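Putative hemin transport system, substrate-binding protein (Burkholderia cenocepacia, PDB 5Y8A) probably binds heme in the periplasm and delivers it to an ABC-type hemin importer, as related substrate-binding proteins do. Local coordinates at residues 168-173 and 189-194; 204-209 and 237-242; 149-154 and 200-205. All coordinates share one frame; numbering follows the deposited sequence.

Contact 1: residues 168-173 and 189-194. With HEM (protoporphyrin IX containing Fe), chain D.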
loop_
_atom_site.group_PDB
_atom_site.type_symbol
_atom_site.label_atom_id
_atom_site.label_comp_id
_atom_site.label_asym_id
_atom_site.label_seq_id
_atom_site.Cartn_x
_atom_site.Cartn_y
_atom_site.Cartn_z
ATOM N N GLN A 168 -5.316 8.101 -12.221
ATOM C CA GLN A 168 -3.894 8.358 -12.065
ATOM C C GLN A 168 -3.597 8.915 -10.680
ATOM O O GLN A 168 -4.494 9.188 -9.883
ATOM C CB GLN A 168 -3.397 9.305 -13.149
ATOM C CG GLN A 168 -3.091 8.571 -14.448
ATOM C CD GLN A 168 -4.330 7.946 -15.064
ATOM O OE1 GLN A 168 -5.178 8.634 -15.647
ATOM N NE2 GLN A 168 -4.441 6.628 -14.939
ATOM N N ARG A 169 -2.302 9.038 -10.386
ATOM C CA ARG A 169 -1.814 9.564 -9.112
ATOM C C ARG A 169 -2.285 8.724 -7.925
ATOM O O ARG A 169 -2.478 9.251 -6.830
ATOM C CB ARG A 169 -2.216 11.023 -8.939
ATOM C CG ARG A 169 -1.728 11.879 -10.097
ATOM C CD ARG A 169 -1.736 13.345 -9.766
ATOM N NE ARG A 169 -1.633 14.158 -10.974
ATOM C CZ ARG A 169 -1.479 15.482 -10.976
ATOM N NH1 ARG A 169 -1.402 16.145 -9.827
ATOM N NH2 ARG A 169 -1.404 16.140 -12.123
ATOM N N THR A 170 -2.454 7.412 -8.131
ATOM C CA THR A 170 -2.805 6.489 -7.063
ATOM C C THR A 170 -1.693 5.459 -6.882
ATOM O O THR A 170 -0.850 5.258 -7.755
ATOM C CB THR A 170 -4.115 5.761 -7.372
ATOM O OG1 THR A 170 -3.956 5.084 -8.610
ATOM C CG2 THR A 170 -5.333 6.767 -7.484
ATOM N N ALA A 171 -1.709 4.784 -5.734
ATOM C CA ALA A 171 -0.808 3.656 -5.545
ATOM C C ALA A 171 -1.091 2.558 -6.568
ATOM O O ALA A 171 -0.160 1.930 -7.084
ATOM C CB ALA A 171 -0.923 3.118 -4.114
ATOM N N ALA A 172 -2.367 2.341 -6.905
ATOM C CA ALA A 172 -2.725 1.298 -7.866
ATOM C C ALA A 172 -2.121 1.579 -9.236
ATOM O O ALA A 172 -1.563 0.677 -9.879
ATOM C CB ALA A 172 -4.249 1.171 -7.965
ATOM N N ASP A 173 -2.217 2.831 -9.698
ATOM C CA ASP A 173 -1.650 3.200 -10.998
ATOM C C ASP A 173 -0.158 2.871 -11.067
ATOM O O ASP A 173 0.319 2.265 -12.034
ATOM C CB ASP A 173 -1.893 4.692 -11.265
ATOM C CG ASP A 173 -1.610 5.087 -12.717
ATOM O OD1 ASP A 173 -2.488 4.887 -13.589
ATOM O OD2 ASP A 173 -0.515 5.613 -12.988
ATOM N N ASP A 189 -7.643 11.714 -11.881
ATOM C CA ASP A 189 -6.732 11.391 -10.795
ATOM C C ASP A 189 -7.522 10.899 -9.589
ATOM O O ASP A 189 -8.714 11.206 -9.446
ATOM C CB ASP A 189 -5.882 12.599 -10.412
ATOM C CG ASP A 189 -5.009 13.097 -11.563
ATOM O OD1 ASP A 189 -4.562 12.266 -12.386
ATOM O OD2 ASP A 189 -4.770 14.324 -11.636
ATOM N N HIS A 190 -6.857 10.114 -8.732
ATOM C CA HIS A 190 -7.467 9.574 -7.517
ATOM C C HIS A 190 -8.610 8.625 -7.846
ATOM O O HIS A 190 -8.613 8.034 -8.919
ATOM C CB HIS A 190 -7.934 10.727 -6.625
ATOM C CG HIS A 190 -6.864 11.763 -6.421
ATOM N ND1 HIS A 190 -5.543 11.429 -6.238
ATOM C CD2 HIS A 190 -6.905 13.115 -6.430
ATOM C CE1 HIS A 190 -4.816 12.525 -6.116
ATOM N NE2 HIS A 190 -5.619 13.564 -6.226
ATOM N N TYR A 191 -9.585 8.469 -6.953
ATOM C CA TYR A 191 -10.609 7.446 -7.151
ATOM C C TYR A 191 -11.993 8.042 -7.398
ATOM O O TYR A 191 -12.360 9.067 -6.805
ATOM C CB TYR A 191 -10.683 6.501 -5.959
ATOM C CG TYR A 191 -9.553 5.491 -5.855
ATOM C CD1 TYR A 191 -8.295 5.865 -5.412
ATOM C CD2 TYR A 191 -9.766 4.154 -6.159
ATOM C CE1 TYR A 191 -7.269 4.938 -5.297
ATOM C CE2 TYR A 191 -8.754 3.224 -6.051
ATOM C CZ TYR A 191 -7.511 3.622 -5.618
ATOM O OH TYR A 191 -6.539 2.684 -5.515
ATOM N N LYS A 192 -12.772 7.356 -8.242
ATOM C CA LYS A 192 -14.168 7.690 -8.538
ATOM C C LYS A 192 -15.006 6.423 -8.710
ATOM O O LYS A 192 -14.449 5.318 -8.782
ATOM C CB LYS A 192 -14.265 8.534 -9.812
ATOM C CG LYS A 192 -14.033 7.715 -11.069
ATOM C CD LYS A 192 -14.680 8.327 -12.305
ATOM C CE LYS A 192 -13.828 9.425 -12.926
ATOM N NZ LYS A 192 -14.274 9.713 -14.322
ATOM N N PRO A 193 -16.331 6.528 -8.749
ATOM C CA PRO A 193 -17.148 5.396 -9.201
ATOM C C PRO A 193 -17.111 5.251 -10.718
ATOM O O PRO A 193 -16.867 6.206 -11.457
ATOM C CB PRO A 193 -18.555 5.756 -8.708
ATOM C CG PRO A 193 -18.313 6.703 -7.558
ATOM C CD PRO A 193 -17.124 7.507 -7.986
ATOM N N LEU A 194 -17.372 4.026 -11.183
ATOM C CA LEU A 194 -17.162 3.653 -12.581
ATOM C C LEU A 194 -18.478 3.539 -13.346
ATOM O O LEU A 194 -19.396 2.829 -12.918
ATOM C CB LEU A 194 -16.405 2.325 -12.682
ATOM C CG LEU A 194 -16.374 1.691 -14.081
ATOM C CD1 LEU A 194 -15.509 2.502 -15.042
ATOM C CD2 LEU A 194 -15.921 0.228 -14.021
HETATM C CHA HEM D . -7.761 5.412 -0.292
HETATM C CHB HEM D . -7.575 1.148 1.999
HETATM C CHC HEM D . -11.892 1.721 4.238
HETATM C CHD HEM D . -12.003 5.972 1.991
HETATM C C1A HEM D . -7.308 4.172 0.114
HETATM C C2A HEM D . -6.083 3.499 -0.292
HETATM C C3A HEM D . -6.052 2.322 0.359
HETATM C C4A HEM D . -7.243 2.209 1.184
HETATM C CMA HEM D . -4.957 1.244 0.280
HETATM C CAA HEM D . -5.018 4.058 -1.284
HETATM C CBA HEM D . -5.067 3.295 -2.608
HETATM C CGA HEM D . -4.300 3.904 -3.763
HETATM O O1A HEM D . -4.432 3.346 -4.882
HETATM O O2A HEM D . -3.568 4.918 -3.604
HETATM C C1B HEM D . -8.681 0.978 2.813
HETATM C C2B HEM D . -8.829 -0.114 3.749
HETATM C C3B HEM D . -10.008 0.009 4.379
HETATM C C4B HEM D . -10.662 1.207 3.867
HETATM C CMB HEM D . -7.768 -1.221 3.940
HETATM C CAB HEM D . -10.543 -0.969 5.458
HETATM C CBB HEM D . -11.723 -0.805 6.076
HETATM C C1C HEM D . -12.303 2.976 3.873
HETATM C C2C HEM D . -13.430 3.741 4.375
HETATM C C3C HEM D . -13.431 4.926 3.738
HETATM C C4C HEM D . -12.314 4.928 2.819
HETATM C CMC HEM D . -14.404 3.259 5.473
HETATM C CAC HEM D . -14.391 6.142 3.831
HETATM C CBC HEM D . -15.616 6.114 4.372
HETATM C C1D HEM D . -10.897 6.155 1.204
HETATM C C2D HEM D . -10.710 7.325 0.385
HETATM C C3D HEM D . -9.541 7.210 -0.248
HETATM C C4D HEM D . -8.956 5.938 0.144
HETATM C CMD HEM D . -11.729 8.486 0.324
HETATM C CAD HEM D . -8.952 8.223 -1.257
HETATM C CBD HEM D . -9.881 8.218 -2.487
HETATM C CGD HEM D . -9.468 9.211 -3.542
HETATM O O1D HEM D . -10.379 9.832 -4.173
HETATM O O2D HEM D . -8.234 9.388 -3.741
HETATM N NA HEM D . -7.981 3.350 1.005
HETATM N NB HEM D . -9.821 1.767 2.917
HETATM N NC HEM D . -11.645 3.733 2.927
HETATM N ND HEM D . -9.819 5.311 1.037
HETATM FE FE HEM D . -9.825 3.368 1.990
HETATM O O HOH W 1 -5.496 11.671 -15.067
HETATM O O HOH W 2 -2.424 13.167 -13.316
HETATM O O HOH W 3 -5.414 9.120 -5.062
#
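The carbonyl oxygen Q168 O is gripped twice by the backbone of 189-194. H190 N donates to it at 2.8 Å, and the CA-H of D189 points to the same oxygen with CA 3.3 Å from Q168 O. This ties the two segments together at a single backbone bridge between Q168 and D189. Beyond it, R169 and D189 form a salt bridge, with R169 NE 3.2 Å from D189 OD2. The carboxylate oxygen sits over one face of the guanidinium, near its rim; the pairing is therefore electrostatic, without a directed hydrogen bond. A water in the guanidinium plane accepts from NE and donates to D189 OD1; a second water links D189 OD1 to Q168 OE1. Q168 NE2 donates to D173 OD1 at 2.9 Å, within the amide plane but from above the carboxylate plane, and also to M185 O.

Nearer the heme, T170 CG2 wedges between the H190 backbone and the Y191 ring, 3.4 Å from Y191 CE1. The threonine takes chi1 58°, which turns OG1 back toward the helix start, where D173 N donates to it and completes an N-cap. The first turn of helix 171-178 turns its N-H groups to one heme propionate: A171 N donates to HEM O2A at 2.8 Å and A172 N to HEM O1A, whose modelled position is less certain. Y191 N binds the other propionate at HEM O1D, and a water joins HEM O2D to H190 ND1, 2.6 Å from that nitrogen. Positive helix-end polarity would probably favour the carboxylate. One propionate seated on a capped helix N-terminus and the other bound by Y191 N of the adjoining strand form part of the heme-binding cleft, to which A171, A172 and Y191 belong.

Contact 2: residues 204-209 and 237-242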
loop_
_atom_site.group_PDB
_atom_site.type_symbol
_atom_site.label_atom_id
_atom_site.label_comp_id
_atom_site.label_asym_id
_atom_site.label_seq_id
_atom_site.Cartn_x
_atom_site.Cartn_y
_atom_site.Cartn_z
ATOM N N PRO A 204 -10.780 -3.084 -20.123
ATOM C CA PRO A 204 -9.744 -3.773 -19.341
ATOM C C PRO A 204 -9.573 -5.215 -19.788
ATOM O O PRO A 204 -10.541 -5.899 -20.136
ATOM C CB PRO A 204 -10.273 -3.689 -17.907
ATOM C CG PRO A 204 -11.746 -3.627 -18.074
ATOM C CD PRO A 204 -11.951 -2.757 -19.289
ATOM N N ASP A 205 -8.317 -5.667 -19.797
ATOM C CA ASP A 205 -8.005 -7.071 -20.045
ATOM C C ASP A 205 -8.015 -7.906 -18.772
ATOM O O ASP A 205 -8.184 -9.132 -18.844
ATOM C CB ASP A 205 -6.642 -7.188 -20.729
ATOM C CG ASP A 205 -6.600 -6.464 -22.084
ATOM O OD1 ASP A 205 -7.294 -6.907 -23.021
ATOM O OD2 ASP A 205 -5.889 -5.436 -22.208
ATOM N N VAL A 206 -7.835 -7.267 -17.618
ATOM C CA VAL A 206 -7.858 -7.906 -16.306
ATOM C C VAL A 206 -8.488 -6.919 -15.328
ATOM O O VAL A 206 -8.267 -5.707 -15.424
ATOM C CB VAL A 206 -6.436 -8.302 -15.838
ATOM C CG1 VAL A 206 -6.480 -9.056 -14.521
ATOM C CG2 VAL A 206 -5.712 -9.115 -16.887
ATOM N N VAL A 207 -9.276 -7.437 -14.388
ATOM C CA VAL A 207 -9.807 -6.658 -13.274
ATOM C C VAL A 207 -9.031 -7.043 -12.017
ATOM O O VAL A 207 -8.880 -8.234 -11.717
ATOM C CB VAL A 207 -11.317 -6.894 -13.099
ATOM C CG1 VAL A 207 -11.783 -6.438 -11.732
ATOM C CG2 VAL A 207 -12.090 -6.175 -14.197
ATOM N N LEU A 208 -8.515 -6.037 -11.311
ATOM C CA LEU A 208 -7.773 -6.191 -10.061
ATOM C C LEU A 208 -8.638 -5.693 -8.911
ATOM O O LEU A 208 -9.230 -4.609 -9.006
ATOM C CB LEU A 208 -6.468 -5.385 -10.133
ATOM C CG LEU A 208 -5.359 -5.523 -9.086
ATOM C CD1 LEU A 208 -4.844 -6.982 -9.023
ATOM C CD2 LEU A 208 -4.215 -4.559 -9.411
ATOM N N ILE A 209 -8.714 -6.463 -7.826
ATOM C CA ILE A 209 -9.623 -6.134 -6.732
ATOM C C ILE A 209 -8.997 -6.543 -5.406
ATOM O O ILE A 209 -8.254 -7.520 -5.330
ATOM C CB ILE A 209 -11.007 -6.794 -6.943
ATOM C CG1 ILE A 209 -12.064 -6.168 -6.020
ATOM C CG2 ILE A 209 -10.937 -8.335 -6.816
ATOM C CD1 ILE A 209 -13.466 -6.326 -6.562
ATOM N N ALA A 237 -13.121 -13.071 -20.778
ATOM C CA ALA A 237 -12.205 -14.137 -20.417
ATOM C C ALA A 237 -12.230 -14.448 -18.930
ATOM O O ALA A 237 -11.450 -15.291 -18.488
ATOM C CB ALA A 237 -10.778 -13.782 -20.848
ATOM N N ARG A 238 -13.091 -13.767 -18.169
ATOM C CA ARG A 238 -13.249 -13.931 -16.725
ATOM C C ARG A 238 -11.900 -13.880 -16.001
ATOM O O ARG A 238 -11.512 -14.796 -15.277
ATOM C CB ARG A 238 -14.016 -15.218 -16.420
ATOM C CG ARG A 238 -15.456 -15.154 -16.901
ATOM C CD ARG A 238 -16.230 -16.396 -16.527
ATOM N NE ARG A 238 -16.760 -16.340 -15.165
ATOM C CZ ARG A 238 -17.897 -15.734 -14.836
ATOM N NH1 ARG A 238 -18.600 -15.114 -15.764
ATOM N NH2 ARG A 238 -18.327 -15.735 -13.580
ATOM N N ARG A 239 -11.186 -12.774 -16.219
ATOM C CA ARG A 239 -9.844 -12.568 -15.684
ATOM C C ARG A 239 -9.963 -11.635 -14.483
ATOM O O ARG A 239 -10.069 -10.416 -14.632
ATOM C CB ARG A 239 -8.901 -11.984 -16.739
ATOM C CG ARG A 239 -8.808 -12.790 -18.041
ATOM C CD ARG A 239 -7.525 -12.456 -18.797
ATOM N NE ARG A 239 -7.459 -13.072 -20.124
ATOM C CZ ARG A 239 -7.771 -12.447 -21.255
ATOM N NH1 ARG A 239 -8.185 -11.181 -21.229
ATOM N NH2 ARG A 239 -7.683 -13.089 -22.417
ATOM N N VAL A 240 -9.946 -12.221 -13.294
ATOM C CA VAL A 240 -9.964 -11.490 -12.037
ATOM C C VAL A 240 -8.715 -11.870 -11.253
ATOM O O VAL A 240 -8.304 -13.034 -11.264
ATOM C CB VAL A 240 -11.242 -11.794 -11.228
ATOM C CG1 VAL A 240 -11.259 -10.994 -9.915
ATOM C CG2 VAL A 240 -12.500 -11.497 -12.073
ATOM N N VAL A 241 -8.098 -10.880 -10.604
ATOM C CA VAL A 241 -6.982 -11.084 -9.684
ATOM C C VAL A 241 -7.299 -10.332 -8.397
ATOM O O VAL A 241 -7.515 -9.116 -8.429
ATOM C CB VAL A 241 -5.639 -10.586 -10.251
ATOM C CG1 VAL A 241 -4.560 -10.626 -9.147
ATOM C CG2 VAL A 241 -5.196 -11.409 -11.469
ATOM N N SER A 242 -7.312 -11.036 -7.273
ATOM C CA SER A 242 -7.487 -10.390 -5.976
ATOM C C SER A 242 -6.171 -10.367 -5.198
ATOM O O SER A 242 -5.325 -11.252 -5.358
ATOM C CB SER A 242 -8.557 -11.092 -5.152
ATOM O OG SER A 242 -8.154 -12.405 -4.851
HETATM O O HOH W 4 -7.573 -9.394 -23.592
#
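V207 is bonded through both its N and its O to the segment 237-242, in parallel-sheet fashion: its N donates to R239 O at 3.1 Å, while its O accepts from V241 N at 3.0 Å. One step on, I209 N donates to V241 O. CA-H groups add to the carbonyls, the shortest being S242 CA to I209 O at 3.0 Å. The axes of strands 206-209 and 240-242 stay 4.8 Å apart at closest, and their directions differ by 21°.

Polar side-chain contacts gather at the start of the pair. The extended R239 chain runs back along the other segment until NH1 donates to D205 O at 3.1 Å, in the carbonyl plane on a lone pair and nearly within the guanidinium plane. A water bridges NH1 to D205 OD1, whereas D205 OD2 is taken by R151 N. The methyl of A237, a calcium-site residue, rests over the centre of one guanidinium face.

Apolar contacts divide between the two faces of the sheet. L208 CD1 meets V241 CG1 at 3.7 Å: with CG swung opposite the backbone N (chi1 -169°), CD1 reaches toward the neighbouring strand. V241 CG2 touches V206 CG1 at 4.1 Å. On the other face I209 CG2 lies against V240 CG1 at 4.1 Å.

Helix 255-269 packs on V206, L208 and V241, and helix 220-224 on I209 and V240. Strand 151-155 borders 206-210 on its other side, leaving 240-243 as an outermost strand of the four-stranded parallel sheet.

Contact 3: residues 149-154 and 200-205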
loop_
_atom_site.group_PDB
_atom_site.type_symbol
_atom_site.label_atom_id
_atom_site.label_comp_id
_atom_site.label_asym_id
_atom_site.label_seq_id
_atom_site.Cartn_x
_atom_site.Cartn_y
_atom_site.Cartn_z
ATOM N N PRO A 149 1.300 -4.710 -23.518
ATOM C CA PRO A 149 0.998 -4.465 -22.094
ATOM C C PRO A 149 -0.499 -4.458 -21.842
ATOM O O PRO A 149 -1.237 -3.664 -22.448
ATOM C CB PRO A 149 1.609 -3.079 -21.837
ATOM C CG PRO A 149 2.698 -2.962 -22.868
ATOM C CD PRO A 149 2.218 -3.700 -24.076
ATOM N N PRO A 150 -0.986 -5.318 -20.949
ATOM C CA PRO A 150 -2.437 -5.424 -20.738
ATOM C C PRO A 150 -3.004 -4.242 -19.968
ATOM O O PRO A 150 -2.314 -3.599 -19.176
ATOM C CB PRO A 150 -2.572 -6.708 -19.923
ATOM C CG PRO A 150 -1.246 -6.746 -19.144
ATOM C CD PRO A 150 -0.236 -6.293 -20.139
ATOM N N ARG A 151 -4.297 -3.988 -20.191
ATOM C CA ARG A 151 -5.037 -2.932 -19.511
ATOM C C ARG A 151 -5.691 -3.495 -18.256
ATOM O O ARG A 151 -6.468 -4.457 -18.333
ATOM C CB ARG A 151 -6.086 -2.336 -20.451
ATOM C CG ARG A 151 -5.500 -1.805 -21.748
ATOM C CD ARG A 151 -6.593 -1.403 -22.743
ATOM N NE ARG A 151 -7.456 -0.346 -22.216
ATOM C CZ ARG A 151 -7.133 0.944 -22.197
ATOM N NH1 ARG A 151 -5.962 1.343 -22.677
ATOM N NH2 ARG A 151 -7.979 1.835 -21.698
ATOM N N VAL A 152 -5.387 -2.893 -17.104
ATOM C CA VAL A 152 -5.846 -3.382 -15.803
ATOM C C VAL A 152 -6.734 -2.329 -15.147
ATOM O O VAL A 152 -6.339 -1.163 -15.010
ATOM C CB VAL A 152 -4.667 -3.737 -14.869
ATOM C CG1 VAL A 152 -5.197 -4.225 -13.523
ATOM C CG2 VAL A 152 -3.785 -4.799 -15.503
ATOM N N LEU A 153 -7.921 -2.752 -14.729
ATOM C CA LEU A 153 -8.831 -1.940 -13.934
ATOM C C LEU A 153 -8.674 -2.358 -12.483
ATOM O O LEU A 153 -8.776 -3.544 -12.172
ATOM C CB LEU A 153 -10.276 -2.143 -14.400
ATOM C CG LEU A 153 -11.396 -1.694 -13.463
ATOM C CD1 LEU A 153 -11.419 -0.200 -13.422
ATOM C CD2 LEU A 153 -12.752 -2.245 -13.913
ATOM N N PHE A 154 -8.381 -1.407 -11.601
ATOM C CA PHE A 154 -8.310 -1.716 -10.178
ATOM C C PHE A 154 -9.556 -1.234 -9.458
ATOM O O PHE A 154 -9.986 -0.091 -9.637
ATOM C CB PHE A 154 -7.094 -1.114 -9.487
ATOM C CG PHE A 154 -7.075 -1.418 -8.015
ATOM C CD1 PHE A 154 -6.939 -2.734 -7.577
ATOM C CD2 PHE A 154 -7.266 -0.421 -7.076
ATOM C CE1 PHE A 154 -6.961 -3.042 -6.227
ATOM C CE2 PHE A 154 -7.271 -0.724 -5.714
ATOM C CZ PHE A 154 -7.131 -2.034 -5.290
ATOM N N ALA A 200 -16.506 0.414 -20.741
ATOM C CA ALA A 200 -16.426 -0.077 -22.110
ATOM C C ALA A 200 -15.354 0.659 -22.906
ATOM O O ALA A 200 -14.752 0.080 -23.817
ATOM C CB ALA A 200 -17.791 0.043 -22.796
ATOM N N ALA A 201 -15.103 1.931 -22.583
ATOM C CA ALA A 201 -13.966 2.635 -23.173
ATOM C C ALA A 201 -12.646 2.105 -22.621
ATOM O O ALA A 201 -11.678 1.924 -23.369
ATOM C CB ALA A 201 -14.088 4.136 -22.916
ATOM N N ALA A 202 -12.601 1.838 -21.312
ATOM C CA ALA A 202 -11.393 1.309 -20.685
ATOM C C ALA A 202 -10.970 -0.013 -21.310
ATOM O O ALA A 202 -9.771 -0.280 -21.464
ATOM C CB ALA A 202 -11.625 1.135 -19.186
ATOM N N ALA A 203 -11.939 -0.843 -21.690
ATOM C CA ALA A 203 -11.722 -2.186 -22.220
ATOM C C ALA A 203 -10.622 -2.920 -21.442
ATOM O O ALA A 203 -9.630 -3.357 -22.033
ATOM C CB ALA A 203 -11.397 -2.146 -23.711
ATOM N N PRO A 204 -10.780 -3.084 -20.123
ATOM C CA PRO A 204 -9.744 -3.773 -19.341
ATOM C C PRO A 204 -9.573 -5.215 -19.788
ATOM O O PRO A 204 -10.541 -5.899 -20.136
ATOM C CB PRO A 204 -10.273 -3.689 -17.907
ATOM C CG PRO A 204 -11.746 -3.627 -18.074
ATOM C CD PRO A 204 -11.951 -2.757 -19.289
ATOM N N ASP A 205 -8.317 -5.667 -19.797
ATOM C CA ASP A 205 -8.005 -7.071 -20.045
ATOM C C ASP A 205 -8.015 -7.906 -18.772
ATOM O O ASP A 205 -8.184 -9.132 -18.844
ATOM C CB ASP A 205 -6.642 -7.188 -20.729
ATOM C CG ASP A 205 -6.600 -6.464 -22.084
ATOM O OD1 ASP A 205 -7.294 -6.907 -23.021
ATOM O OD2 ASP A 205 -5.889 -5.436 -22.208
#
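The R151 guanidinium turns an edge to the end of helix 196-202, with A202 O and A203 O near its plane. Its plane stands 83° from that of the D205 carboxylate, whose OD2 reaches the backbone of R151 and not the guanidinium. A bend in the arginine chain, chi3 61°, brings NE round to A202 O. Their modelled separation of 2.4 Å is too short to be taken literally, and the bond from NH2 to the same oxygen, 2.8 Å, is weak.

D205 is bonded to both backbone polar atoms of R151. R151 N donates to the anti lone pair of D205 OD2 at 2.9 Å, nearly straight at 172°; D205 N returns a bond to R151 O at 2.7 Å. Beside this pair, L153 CB packs on P204 CB at 3.8 Å.

R151 starts strand 151-155, while A203, with positive phi, leaves the helix that leads into the neighbouring parallel strand 206-210. The carbonyls at the helix C-terminus would probably stabilise the arginine charge and may ease its closeness to the like charge of R182.

Contacts 2 and 3 share P204 and D205 and reach the same parallel sheet, their centres about 9 Å apart: L208 N and V206 O probably hydrogen-bond to L153 O and L153 N, at 2.7 and 3.1 Å respectively, so that strand 206-210 lies between 151-155 and 240-243. Contact 1 sits on the heme side of this sheet, its centre about 14 Å from that of contact 3 and about 17 Å from that of contact 2. F154 of contact 3 packs on contact 1, its CD2 3.5 Å from A172 CB. Of the three, contact 1 alone binds the heme propionates directly; the side chains of L208 and L153 remain about 9 and 12 Å from a heme.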